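Local atomic coordinates of Lmo0325 protein (Listeria monocytogenes EGD-e, PDB entry 4RYK), a protein that probably binds DNA as a transcriptional regulator of the Rgg type, joining a helix-turn-helix domain to an all-helical repeat domain. Residues H181-Q184 and I185-K188; S189-K192 and Y193-Y196; L201-C204 and H205-N209; I220-A223 and N224-L227; K229-E232 and A233-S237. All coordinates share one frame; numbering follows the deposited sequence.

Interaction 1 of 5, residues H181-Q184 and I185-K188; sequences HFYQ and IMLK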
loop_
_atom_site.group_PDB
_atom_site.type_symbol
_atom_site.label_atom_id
_atom_site.label_comp_id
_atom_site.label_asym_id
_atom_site.label_seq_id
_atom_site.Cartn_x
_atom_site.Cartn_y
_atom_site.Cartn_z
ATOM N N HIS A 181 19.891 -5.505 20.561
ATOM C CA HIS A 181 18.772 -5.311 21.458
ATOM C C HIS A 181 17.624 -4.526 20.776
ATOM O O HIS A 181 16.464 -4.893 20.880
ATOM C CB HIS A 181 19.243 -4.591 22.752
ATOM C CG HIS A 181 18.119 -4.142 23.640
ATOM N ND1 HIS A 181 17.559 -4.944 24.615
ATOM C CD2 HIS A 181 17.434 -2.968 23.687
ATOM C CE1 HIS A 181 16.592 -4.286 25.231
ATOM N NE2 HIS A 181 16.504 -3.081 24.697
ATOM N N PHE A 182 17.938 -3.452 20.088
ATOM C CA PHE A 182 16.894 -2.706 19.390
ATOM C C PHE A 182 16.253 -3.546 18.259
ATOM O O PHE A 182 15.049 -3.522 18.068
ATOM C CB PHE A 182 17.422 -1.385 18.791
ATOM C CG PHE A 182 17.679 -0.296 19.787
ATOM C CD1 PHE A 182 16.968 -0.188 20.968
ATOM C CD2 PHE A 182 18.617 0.653 19.516
ATOM C CE1 PHE A 182 17.218 0.829 21.881
ATOM C CE2 PHE A 182 18.898 1.658 20.434
ATOM C CZ PHE A 182 18.199 1.753 21.617
ATOM N N TYR A 183 17.076 -4.248 17.502
ATOM C CA TYR A 183 16.612 -5.181 16.513
ATOM C C TYR A 183 15.587 -6.195 17.062
ATOM O O TYR A 183 14.523 -6.408 16.450
ATOM C CB TYR A 183 17.821 -5.895 15.876
ATOM C CG TYR A 183 17.447 -6.991 14.892
ATOM C CD1 TYR A 183 17.220 -6.695 13.575
ATOM C CD2 TYR A 183 17.353 -8.321 15.272
ATOM C CE1 TYR A 183 16.869 -7.693 12.673
ATOM C CE2 TYR A 183 17.015 -9.314 14.365
ATOM C CZ TYR A 183 16.771 -8.986 13.068
ATOM O OH TYR A 183 16.415 -9.928 12.120
ATOM N N GLN A 184 15.887 -6.804 18.212
ATOM C CA GLN A 184 14.939 -7.711 18.864
ATOM C C GLN A 184 13.631 -6.984 19.217
ATOM O O GLN A 184 12.567 -7.466 18.931
ATOM C CB GLN A 184 15.570 -8.426 20.067
ATOM C CG GLN A 184 16.562 -9.488 19.608
ATOM C CD GLN A 184 17.463 -10.051 20.718
ATOM O OE1 GLN A 184 17.394 -9.676 21.911
ATOM N NE2 GLN A 184 18.339 -10.970 20.320
ATOM N N ILE A 185 13.680 -5.786 19.735
ATOM C CA ILE A 185 12.416 -5.046 19.940
ATOM C C ILE A 185 11.652 -4.758 18.636
ATOM O O ILE A 185 10.435 -4.923 18.586
ATOM C CB ILE A 185 12.685 -3.706 20.606
ATOM C CG1 ILE A 185 13.506 -3.874 21.889
ATOM C CG2 ILE A 185 11.389 -2.971 20.866
ATOM C CD1 ILE A 185 12.718 -4.222 23.120
HETATM N N MSE A 186 12.377 -4.293 17.605
HETATM C CA MSE A 186 11.867 -4.052 16.222
HETATM C C MSE A 186 11.125 -5.321 15.824
HETATM O O MSE A 186 10.012 -5.260 15.284
HETATM C CB MSE A 186 12.983 -3.615 15.179
HETATM C CG MSE A 186 12.925 -3.150 13.595
HETATM SE SE MSE A 186 12.666 -4.915 12.638
HETATM C CE MSE A 186 14.608 -5.055 12.585
ATOM N N LEU A 187 11.726 -6.484 16.015
ATOM C CA LEU A 187 11.086 -7.725 15.525
ATOM C C LEU A 187 9.693 -7.941 16.091
ATOM O O LEU A 187 8.859 -8.439 15.385
ATOM C CB LEU A 187 11.909 -8.983 15.772
ATOM C CG LEU A 187 13.127 -9.198 14.894
ATOM C CD1 LEU A 187 13.789 -10.525 15.280
ATOM C CD2 LEU A 187 12.749 -9.155 13.407
ATOM N N LYS A 188 9.438 -7.564 17.334
ATOM C CA LYS A 188 8.090 -7.705 17.894
ATOM C C LYS A 188 7.086 -6.836 17.121
ATOM O O LYS A 188 5.948 -7.183 16.964
ATOM C CB LYS A 188 8.067 -7.282 19.335
ATOM C CG LYS A 188 8.992 -8.125 20.175
ATOM C CD LYS A 188 8.786 -7.890 21.663
ATOM C CE LYS A 188 8.744 -6.411 22.007
ATOM N NZ LYS A 188 8.854 -6.181 23.484
#
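His181 lays one face of its imidazole against Ile185 one turn further along helix 176-193. The branch that meets it is CG1, 4.2 Å from His181 NE2 and nearer the rim of the ring than its centre, and the two side chains run alongside each other in the same direction. The His181 carbonyl takes the Ile185 N-H. Phe182 contributes through its backbone, its O accepting a straight bond from Met186 N of 2.8 Å, while its ring turns away to meet Phe174 edge-to-face. Tyr183 carries most of the side-chain contact. With CG anti to the backbone N (chi1 175°), its ring leans over the following turn and receives two neighbours. Leu187 comes over one face, CG 4.3 Å from the Tyr183 ring centroid in a CH-pi contact, with Leu187 CD1 3.6 Å from Tyr183 CE2. The selenomethionine Met186 approaches obliquely through its methyl, its chain folded back at chi2 and chi3. Met186 also packs on Phe203 and Phe207 of helix 197-216, whereas Tyr183 reaches Val226 and Lys229 of helix 220-235. Such i to i+3 and i to i+4 packing is common on amphipathic helices, here one in a C-terminal domain whose family suggests a TPR-like array.

Interaction 2 of 5, residues S189-K192 and Y193-Y196; sequences SYEK and YRYY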
loop_
_atom_site.group_PDB
_atom_site.type_symbol
_atom_site.label_atom_id
_atom_site.label_comp_id
_atom_site.label_asym_id
_atom_site.label_seq_id
_atom_site.Cartn_x
_atom_site.Cartn_y
_atom_site.Cartn_z
ATOM N N SER A 189 7.510 -5.693 16.637
ATOM C CA SER A 189 6.568 -4.882 15.898
ATOM C C SER A 189 6.436 -5.396 14.451
ATOM O O SER A 189 5.343 -5.390 13.893
ATOM C CB SER A 189 6.939 -3.397 15.980
ATOM O OG SER A 189 7.968 -3.080 15.053
ATOM N N TYR A 190 7.521 -5.881 13.872
ATOM C CA TYR A 190 7.471 -6.549 12.597
ATOM C C TYR A 190 6.369 -7.633 12.557
ATOM O O TYR A 190 5.618 -7.732 11.601
ATOM C CB TYR A 190 8.851 -7.144 12.261
ATOM C CG TYR A 190 8.754 -8.233 11.210
ATOM C CD1 TYR A 190 8.400 -7.919 9.918
ATOM C CD2 TYR A 190 8.971 -9.583 11.526
ATOM C CE1 TYR A 190 8.253 -8.915 8.957
ATOM C CE2 TYR A 190 8.856 -10.584 10.568
ATOM C CZ TYR A 190 8.500 -10.246 9.282
ATOM O OH TYR A 190 8.312 -11.190 8.287
ATOM N N GLU A 191 6.258 -8.419 13.614
ATOM C CA GLU A 191 5.317 -9.514 13.655
ATOM C C GLU A 191 3.851 -9.041 13.553
ATOM O O GLU A 191 3.042 -9.734 13.027
ATOM C CB GLU A 191 5.543 -10.362 14.949
ATOM C CG GLU A 191 6.797 -11.239 14.900
ATOM C CD GLU A 191 6.694 -12.355 13.840
ATOM O OE1 GLU A 191 5.552 -12.750 13.506
ATOM O OE2 GLU A 191 7.741 -12.843 13.329
ATOM N N LYS A 192 3.528 -7.879 14.090
ATOM C CA LYS A 192 2.215 -7.242 13.901
ATOM C C LYS A 192 2.099 -6.653 12.502
ATOM O O LYS A 192 1.153 -6.918 11.744
ATOM C CB LYS A 192 2.060 -6.076 14.871
ATOM C CG LYS A 192 2.352 -6.364 16.323
ATOM C CD LYS A 192 1.404 -7.434 16.830
ATOM C CE LYS A 192 1.762 -7.902 18.236
ATOM N NZ LYS A 192 1.359 -6.904 19.267
ATOM N N TYR A 193 3.113 -5.888 12.140
ATOM C CA TYR A 193 3.019 -5.018 10.993
ATOM C C TYR A 193 3.265 -5.702 9.644
ATOM O O TYR A 193 3.106 -5.072 8.613
ATOM C CB TYR A 193 3.967 -3.825 11.122
ATOM C CG TYR A 193 3.559 -2.755 12.088
ATOM C CD1 TYR A 193 2.525 -1.896 11.795
ATOM C CD2 TYR A 193 4.238 -2.563 13.305
ATOM C CE1 TYR A 193 2.142 -0.888 12.668
ATOM C CE2 TYR A 193 3.859 -1.540 14.199
ATOM C CZ TYR A 193 2.817 -0.714 13.871
ATOM O OH TYR A 193 2.399 0.310 14.692
ATOM N N ARG A 194 3.664 -6.969 9.643
ATOM C CA ARG A 194 3.999 -7.612 8.385
ATOM C C ARG A 194 2.727 -7.810 7.568
ATOM O O ARG A 194 2.823 -7.998 6.388
ATOM C CB ARG A 194 4.698 -8.959 8.579
ATOM C CG ARG A 194 3.935 -9.981 9.397
ATOM C CD ARG A 194 4.852 -11.134 9.791
ATOM N NE ARG A 194 4.916 -12.050 8.677
ATOM C CZ ARG A 194 4.631 -13.338 8.722
ATOM N NH1 ARG A 194 4.302 -13.927 9.865
ATOM N NH2 ARG A 194 4.711 -14.047 7.607
ATOM N N TYR A 195 1.569 -7.785 8.198
ATOM C CA TYR A 195 0.309 -7.827 7.472
ATOM C C TYR A 195 -0.242 -6.419 7.124
ATOM O O TYR A 195 -1.361 -6.277 6.642
ATOM C CB TYR A 195 -0.719 -8.696 8.230
ATOM C CG TYR A 195 -0.207 -10.107 8.546
ATOM C CD1 TYR A 195 0.500 -10.350 9.724
ATOM C CD2 TYR A 195 -0.384 -11.176 7.651
ATOM C CE1 TYR A 195 0.992 -11.617 10.033
ATOM C CE2 TYR A 195 0.089 -12.452 7.959
ATOM C CZ TYR A 195 0.785 -12.654 9.153
ATOM O OH TYR A 195 1.308 -13.874 9.506
ATOM N N TYR A 196 0.520 -5.374 7.408
ATOM C CA TYR A 196 0.104 -4.028 7.078
ATOM C C TYR A 196 0.788 -3.691 5.727
ATOM O O TYR A 196 2.006 -3.764 5.577
ATOM C CB TYR A 196 0.501 -3.072 8.195
ATOM C CG TYR A 196 0.124 -1.608 8.038
ATOM C CD1 TYR A 196 -1.115 -1.215 7.535
ATOM C CD2 TYR A 196 0.981 -0.619 8.484
ATOM C CE1 TYR A 196 -1.435 0.126 7.404
ATOM C CE2 TYR A 196 0.675 0.709 8.354
ATOM C CZ TYR A 196 -0.533 1.080 7.825
ATOM O OH TYR A 196 -0.794 2.426 7.725
#
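This is a helix-terminating contact: Tyr190 and Arg194 meet where helix 176-193 gives way to a type I beta turn, Tyr193 to Tyr196, that leads into helix 197-216. The pair of helices so joined lies in the Rgg-type C-terminal domain, probably TPR-like. The last regular turn is closed by Tyr193 N, which donates to Ser189 O at 2.9 Å; the next bond, from Arg194 N to Tyr190 O, is weak and bent to 123°, as the backbone leaves the helix. Tyr196 N then bonds to Tyr193 O, and Tyr196 is the N-cap residue of the following helix. Tyr193 turns the edge of its ring to Ser189, whose CB lies 3.9 Å from Tyr193 CD2. On the second subunit, Phe69 stacks on Tyr196 and Asp65 bonds to its hydroxyl, so the turn is also part of the dimer interface. Arg194 CG sits between its backbone N and carbonyl carbon (chi1 57°), which carries the chain back across Tyr190. The guanidinium is held by Thr236 through NE, and Glu232 takes the Tyr190 hydroxyl; Glu191 OE1 stays 4.0 Å from Arg194 NH1, beyond a salt bridge. Arg194 CD makes an off-centre CH-pi contact, 4.2 Å from the Tyr190 ring centroid.

Interaction 3 of 5, residues L201-C204 and H205-N209; sequences LLFC and HLFAN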
loop_
_atom_site.group_PDB
_atom_site.type_symbol
_atom_site.label_atom_id
_atom_site.label_comp_id
_atom_site.label_asym_id
_atom_site.label_seq_id
_atom_site.Cartn_x
_atom_site.Cartn_y
_atom_site.Cartn_z
ATOM N N LEU A 201 6.347 -3.037 3.521
ATOM C CA LEU A 201 7.384 -2.562 2.615
ATOM C C LEU A 201 8.500 -1.813 3.363
ATOM O O LEU A 201 9.661 -1.900 3.007
ATOM C CB LEU A 201 6.784 -1.614 1.552
ATOM C CG LEU A 201 5.686 -2.229 0.635
ATOM C CD1 LEU A 201 5.117 -1.192 -0.366
ATOM C CD2 LEU A 201 6.230 -3.428 -0.127
ATOM N N LEU A 202 8.140 -1.077 4.393
ATOM C CA LEU A 202 9.158 -0.456 5.270
ATOM C C LEU A 202 10.019 -1.504 5.945
ATOM O O LEU A 202 11.224 -1.387 5.961
ATOM C CB LEU A 202 8.454 0.339 6.313
ATOM C CG LEU A 202 9.371 1.095 7.263
ATOM C CD1 LEU A 202 10.102 2.214 6.537
ATOM C CD2 LEU A 202 8.531 1.654 8.426
ATOM N N PHE A 203 9.423 -2.586 6.468
ATOM C CA PHE A 203 10.271 -3.629 7.014
ATOM C C PHE A 203 11.163 -4.278 5.956
ATOM O O PHE A 203 12.328 -4.546 6.235
ATOM C CB PHE A 203 9.453 -4.639 7.798
ATOM C CG PHE A 203 9.043 -4.122 9.139
ATOM C CD1 PHE A 203 9.913 -4.162 10.198
ATOM C CD2 PHE A 203 7.810 -3.623 9.340
ATOM C CE1 PHE A 203 9.549 -3.689 11.437
ATOM C CE2 PHE A 203 7.438 -3.141 10.577
ATOM C CZ PHE A 203 8.297 -3.172 11.620
ATOM N N CYS A 204 10.635 -4.546 4.752
ATOM C CA CYS A 204 11.448 -5.117 3.689
ATOM C C CYS A 204 12.664 -4.289 3.390
ATOM O O CYS A 204 13.774 -4.799 3.326
ATOM C CB CYS A 204 10.670 -5.292 2.395
ATOM S SG CYS A 204 9.467 -6.658 2.426
ATOM N N HIS A 205 12.442 -3.002 3.226
ATOM C CA HIS A 205 13.498 -2.064 2.993
ATOM C C HIS A 205 14.553 -2.084 4.117
ATOM O O HIS A 205 15.748 -2.065 3.867
ATOM C CB HIS A 205 12.870 -0.693 2.903
ATOM C CG HIS A 205 13.857 0.396 2.740
ATOM N ND1 HIS A 205 14.473 0.664 1.543
ATOM C CD2 HIS A 205 14.370 1.276 3.633
ATOM C CE1 HIS A 205 15.312 1.674 1.693
ATOM N NE2 HIS A 205 15.271 2.063 2.957
ATOM N N LEU A 206 14.103 -2.069 5.357
ATOM C CA LEU A 206 15.040 -2.069 6.467
ATOM C C LEU A 206 15.817 -3.391 6.471
ATOM O O LEU A 206 17.032 -3.397 6.638
ATOM C CB LEU A 206 14.280 -1.946 7.769
ATOM C CG LEU A 206 15.136 -2.177 9.031
ATOM C CD1 LEU A 206 16.308 -1.205 9.034
ATOM C CD2 LEU A 206 14.328 -2.007 10.289
ATOM N N PHE A 207 15.138 -4.520 6.304
ATOM C CA PHE A 207 15.809 -5.811 6.362
ATOM C C PHE A 207 16.807 -5.954 5.217
ATOM O O PHE A 207 17.865 -6.581 5.385
ATOM C CB PHE A 207 14.837 -6.978 6.277
ATOM C CG PHE A 207 13.976 -7.193 7.503
ATOM C CD1 PHE A 207 14.498 -7.123 8.772
ATOM C CD2 PHE A 207 12.647 -7.511 7.360
ATOM C CE1 PHE A 207 13.711 -7.359 9.873
ATOM C CE2 PHE A 207 11.854 -7.744 8.449
ATOM C CZ PHE A 207 12.397 -7.656 9.726
ATOM N N ALA A 208 16.454 -5.427 4.042
ATOM C CA ALA A 208 17.397 -5.392 2.905
ATOM C C ALA A 208 18.655 -4.620 3.252
ATOM O O ALA A 208 19.757 -5.106 3.022
ATOM C CB ALA A 208 16.761 -4.738 1.716
ATOM N N ASN A 209 18.474 -3.432 3.830
ATOM C CA ASN A 209 19.617 -2.601 4.255
ATOM C C ASN A 209 20.525 -3.258 5.253
ATOM O O ASN A 209 21.751 -3.170 5.138
ATOM C CB ASN A 209 19.177 -1.251 4.807
ATOM C CG ASN A 209 18.713 -0.301 3.718
ATOM O OD1 ASN A 209 18.876 -0.546 2.535
ATOM N ND2 ASN A 209 18.143 0.799 4.127
#
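Phe203 O accepts the N-H of Phe207 at 2.8 Å, a nearly straight bond in the middle of helix 197-216. The same oxygen is met by the ring of its partner: Phe207 CD2 lies 3.2 Å from Phe203 O, because the Phe207 CG is placed beside its own backbone N and anti to its carbonyl carbon (chi1 -71°), directing the ring back toward the preceding turn. Phe207 CE2 then touches Phe203 CB at 4.0 Å, and Phe207 CZ approaches the Phe203 ring obliquely. The two phenyl groups therefore follow each other along one side of the helix. Flanking bonds repeat the pattern, from His205 N to Leu201 O, from Leu206 N to Leu202 O and from Ala208 N to Cys204 O, the last also 2.8 Å. Ala208 CB packs 3.4 Å from Cys204 O. The imidazole of His205 instead has Asn209 CG over one face, offset toward the rim. Outside the segments, Phe203 rests on helices 161-170 and 176-193, Phe207 meets Tyr190 edge-to-face and touches Leu230, and Cys204 touches Tyr245 of helix 243-259. These contacts place the helix inside the helical array, consistent with the TPR-like fold expected of Rgg C-terminal domains.

Interaction 4 of 5, residues I220-A223 and N224-L227; sequences INYA and NLVL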
loop_
_atom_site.group_PDB
_atom_site.type_symbol
_atom_site.label_atom_id
_atom_site.label_comp_id
_atom_site.label_asym_id
_atom_site.label_seq_id
_atom_site.Cartn_x
_atom_site.Cartn_y
_atom_site.Cartn_z
ATOM N N ILE A 220 28.149 -13.295 8.569
ATOM C CA ILE A 220 27.329 -14.134 7.690
ATOM C C ILE A 220 26.188 -14.885 8.408
ATOM O O ILE A 220 25.067 -15.017 7.856
ATOM C CB ILE A 220 28.231 -15.064 6.857
ATOM C CG1 ILE A 220 29.185 -14.214 6.009
ATOM C CG2 ILE A 220 27.413 -15.944 5.915
ATOM C CD1 ILE A 220 28.519 -13.164 5.125
ATOM N N ASN A 221 26.436 -15.315 9.641
ATOM C CA ASN A 221 25.358 -15.864 10.482
ATOM C C ASN A 221 24.214 -14.871 10.612
ATOM O O ASN A 221 23.072 -15.213 10.427
ATOM C CB ASN A 221 25.848 -16.201 11.884
ATOM C CG ASN A 221 26.888 -17.295 11.878
ATOM O OD1 ASN A 221 27.016 -18.037 10.896
ATOM N ND2 ASN A 221 27.644 -17.412 12.973
ATOM N N TYR A 222 24.555 -13.642 10.960
ATOM C CA TYR A 222 23.559 -12.609 11.134
ATOM C C TYR A 222 22.890 -12.242 9.803
ATOM O O TYR A 222 21.696 -11.994 9.769
ATOM C CB TYR A 222 24.204 -11.384 11.771
ATOM C CG TYR A 222 24.572 -11.521 13.244
ATOM C CD1 TYR A 222 24.218 -12.644 13.998
ATOM C CD2 TYR A 222 25.237 -10.486 13.891
ATOM C CE1 TYR A 222 24.553 -12.731 15.339
ATOM C CE2 TYR A 222 25.570 -10.560 15.227
ATOM C CZ TYR A 222 25.223 -11.680 15.952
ATOM O OH TYR A 222 25.565 -11.744 17.304
ATOM N N ALA A 223 23.675 -12.197 8.733
ATOM C CA ALA A 223 23.154 -11.864 7.429
ATOM C C ALA A 223 22.108 -12.887 7.045
ATOM O O ALA A 223 21.065 -12.526 6.548
ATOM C CB ALA A 223 24.249 -11.824 6.381
ATOM N N ASN A 224 22.379 -14.149 7.305
ATOM C CA ASN A 224 21.406 -15.209 7.074
ATOM C C ASN A 224 20.171 -15.004 7.893
ATOM O O ASN A 224 19.069 -15.183 7.396
ATOM C CB ASN A 224 22.005 -16.601 7.358
ATOM C CG ASN A 224 22.726 -17.168 6.140
ATOM O OD1 ASN A 224 22.125 -17.299 5.090
ATOM N ND2 ASN A 224 24.016 -17.435 6.252
ATOM N N LEU A 225 20.328 -14.587 9.137
ATOM C CA LEU A 225 19.127 -14.375 9.953
ATOM C C LEU A 225 18.251 -13.292 9.391
ATOM O O LEU A 225 17.022 -13.445 9.276
ATOM C CB LEU A 225 19.490 -14.049 11.404
ATOM C CG LEU A 225 20.128 -15.250 12.106
ATOM C CD1 LEU A 225 20.665 -14.878 13.475
ATOM C CD2 LEU A 225 19.174 -16.442 12.181
ATOM N N VAL A 226 18.876 -12.169 9.052
ATOM C CA VAL A 226 18.128 -11.031 8.562
ATOM C C VAL A 226 17.522 -11.305 7.169
ATOM O O VAL A 226 16.387 -10.931 6.904
ATOM C CB VAL A 226 18.986 -9.766 8.546
ATOM C CG1 VAL A 226 18.175 -8.606 8.021
ATOM C CG2 VAL A 226 19.458 -9.427 9.953
ATOM N N LEU A 227 18.278 -11.973 6.300
ATOM C CA LEU A 227 17.757 -12.379 5.009
ATOM C C LEU A 227 16.496 -13.215 5.157
ATOM O O LEU A 227 15.519 -13.013 4.416
ATOM C CB LEU A 227 18.802 -13.160 4.193
ATOM C CG LEU A 227 18.321 -13.772 2.869
ATOM C CD1 LEU A 227 17.803 -12.723 1.899
ATOM C CD2 LEU A 227 19.425 -14.516 2.171
#
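Two first torsions bring Asn224 and Ile220 together: Asn224 chi1 of -86° turns the carboxamide back along the helix, and Ile220 places CG2 anti to its backbone N, on the side facing the next turn. The result is an i to i+4 contact on the first two turns of helix 220-235, part of the Rgg-type, probably TPR-like, C-terminal domain. Asn224 ND2 passes across the Ile220 branch, 3.7 Å from Ile220 CG2. It also lies 3.1 Å from Ile220 O, the carbonyl that already accepts the Asn224 backbone N-H at 2.9 Å. The amide has a firmer polar partner elsewhere, for ND2 is hydrogen-bonded to Glu260, just beyond helix 243-259. That bond helps fix the rotation of the group and ties the start of the helix to its neighbour.

Further along, the backbone bonds are those of a regular alpha-helix. Val226 N donates to Tyr222 O and Leu227 N to Ala223 O, both nearly straight, whereas the bond from Leu225 N to Asn221 O is more bent at 149°. On the buried side, Ala223 packs on Leu214 and Ile215, Val226 on Leu214, and Leu227 on Gln253 and Ile256. Thus residues of these two turns pack on helices 176-193, 197-216 and 243-259. Toward the more exposed side, Tyr222 touches Glu176 and Ile180 of helix 176-193, and its ring is approached obliquely by Leu225, with Tyr222 CD1 4.2 Å from Leu225 CD1.

Interaction 5 of 5, residues K229-E232 and A233-S237; sequences KLKE and ASETS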
loop_
_atom_site.group_PDB
_atom_site.type_symbol
_atom_site.label_atom_id
_atom_site.label_comp_id
_atom_site.label_asym_id
_atom_site.label_seq_id
_atom_site.Cartn_x
_atom_site.Cartn_y
_atom_site.Cartn_z
ATOM N N LYS A 229 14.295 -13.014 7.339
ATOM C CA LYS A 229 13.203 -12.098 7.643
ATOM C C LYS A 229 12.760 -11.333 6.429
ATOM O O LYS A 229 11.587 -11.054 6.273
ATOM C CB LYS A 229 13.597 -11.056 8.672
ATOM C CG LYS A 229 13.899 -11.616 10.047
ATOM C CD LYS A 229 12.660 -12.081 10.789
ATOM C CE LYS A 229 13.098 -13.257 11.655
ATOM N NZ LYS A 229 12.143 -13.491 12.710
ATOM N N LEU A 230 13.717 -10.923 5.613
ATOM C CA LEU A 230 13.397 -10.234 4.370
ATOM C C LEU A 230 12.560 -11.188 3.472
ATOM O O LEU A 230 11.578 -10.775 2.886
ATOM C CB LEU A 230 14.670 -9.814 3.668
ATOM C CG LEU A 230 14.457 -9.319 2.242
ATOM C CD1 LEU A 230 13.596 -8.092 2.242
ATOM C CD2 LEU A 230 15.778 -8.976 1.605
ATOM N N LYS A 231 12.970 -12.443 3.378
ATOM C CA LYS A 231 12.223 -13.460 2.630
ATOM C C LYS A 231 10.808 -13.585 3.171
ATOM O O LYS A 231 9.830 -13.461 2.416
ATOM C CB LYS A 231 12.870 -14.827 2.710
ATOM C CG LYS A 231 14.165 -14.976 1.941
ATOM C CD LYS A 231 13.903 -15.220 0.469
ATOM C CE LYS A 231 15.165 -15.576 -0.328
ATOM N NZ LYS A 231 14.772 -16.007 -1.710
ATOM N N GLU A 232 10.691 -13.787 4.478
ATOM C CA GLU A 232 9.382 -13.928 5.085
ATOM C C GLU A 232 8.509 -12.702 4.885
ATOM O O GLU A 232 7.320 -12.789 4.499
ATOM C CB GLU A 232 9.540 -14.202 6.563
ATOM C CG GLU A 232 8.238 -14.463 7.280
ATOM C CD GLU A 232 8.445 -14.564 8.791
ATOM O OE1 GLU A 232 8.553 -13.547 9.486
ATOM O OE2 GLU A 232 8.520 -15.681 9.270
ATOM N N ALA A 233 9.070 -11.554 5.163
ATOM C CA ALA A 233 8.320 -10.298 5.048
ATOM C C ALA A 233 7.822 -10.112 3.610
ATOM O O ALA A 233 6.669 -9.780 3.397
ATOM C CB ALA A 233 9.185 -9.126 5.457
ATOM N N SER A 234 8.690 -10.371 2.631
ATOM C CA SER A 234 8.364 -10.160 1.212
ATOM C C SER A 234 7.355 -11.195 0.661
ATOM O O SER A 234 6.740 -10.972 -0.378
ATOM C CB SER A 234 9.641 -10.128 0.379
ATOM O OG SER A 234 10.275 -11.378 0.378
ATOM N N GLU A 235 7.176 -12.297 1.385
ATOM C CA GLU A 235 6.303 -13.369 0.970
ATOM C C GLU A 235 5.081 -13.469 1.822
ATOM O O GLU A 235 4.273 -14.341 1.619
ATOM C CB GLU A 235 7.049 -14.692 1.021
ATOM C CG GLU A 235 8.083 -14.782 -0.084
ATOM C CD GLU A 235 8.986 -15.991 0.058
ATOM O OE1 GLU A 235 8.551 -16.959 0.682
ATOM O OE2 GLU A 235 10.116 -15.987 -0.457
ATOM N N THR A 236 4.905 -12.518 2.708
ATOM C CA THR A 236 3.835 -12.530 3.680
ATOM C C THR A 236 2.483 -12.503 3.013
ATOM O O THR A 236 2.226 -11.681 2.133
ATOM C CB THR A 236 3.963 -11.355 4.678
ATOM O OG1 THR A 236 5.024 -11.641 5.604
ATOM C CG2 THR A 236 2.693 -11.219 5.474
ATOM N N SER A 237 1.666 -13.461 3.423
ATOM C CA SER A 237 0.305 -13.671 2.952
ATOM C C SER A 237 0.151 -13.675 1.422
ATOM O O SER A 237 -0.907 -13.255 0.878
ATOM C CB SER A 237 -0.593 -12.622 3.600
ATOM O OG SER A 237 -0.659 -11.494 2.772
HETATM O O HOH W 1 12.108 -17.874 -0.807
#
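The flat groups here are two carboxylates and the peptide carbonyl of Glu232, and it is the carbonyl that is gripped from both faces. Glu235 N comes from above one face of that carbonyl plane, and Thr236 OG1 reaches the other, donating at 2.8 Å to Glu232 O. The bond from Glu235 N to the same oxygen is longer, 3.2 Å, and neither donor lies on a lone pair. The Glu235 carboxylate runs alongside Lys231, pointing the same way, with OE2 4.0 Å from Lys231 CD. Their charged ends do not touch: Lys231 NZ and Glu235 OE2 are 4.8 Å apart, and a water joins them, giving a hydrogen to Glu235 OE2 at 2.8 Å and accepting only weakly from Lys231 NZ, which also bonds weakly to Asn250. The carboxylate of Glu232 turns elsewhere and takes the hydroxyl of Tyr190 on its OE1.

Ser234 holds its hydroxyl between backbone N and carbonyl carbon (chi1 66°), which swings OG back over the preceding turn. There it lies 2.9 Å from both Leu230 O and Lys231 O, so its one proton can serve either. Ser234 N donates to Leu230 O as well, and Ala233 N to Lys229 O closes the regular turn before. By contrast, the next bond in the series, Glu235 N to Lys231 O, is weak.

The chemistry implies that, near the end of the helix, the Thr236 hydroxyl, and probably that of Ser234, satisfies carbonyls as the regular backbone bonds weaken.

In the fold
Along the chain the five contacts run in series through three consecutive helices of the C-terminal domain: interactions 1 and 2 on helix 176-193 and the turn after it, interaction 3 on helix 197-216, interactions 4 and 5 on helix 220-235. Interaction 3 lies nearest the chain's centre, about 8 Å away, and touches all four others; its centre is about 10 Å from that of interaction 5. Interactions 2 and 4 are furthest apart, about 20 Å between centres, and do not meet. Packing joins most pairs, while probable hydrogen bonds link 2 with 5. The three helices thus pack on one another and, through interactions 2, 3 and 5, on the second subunit.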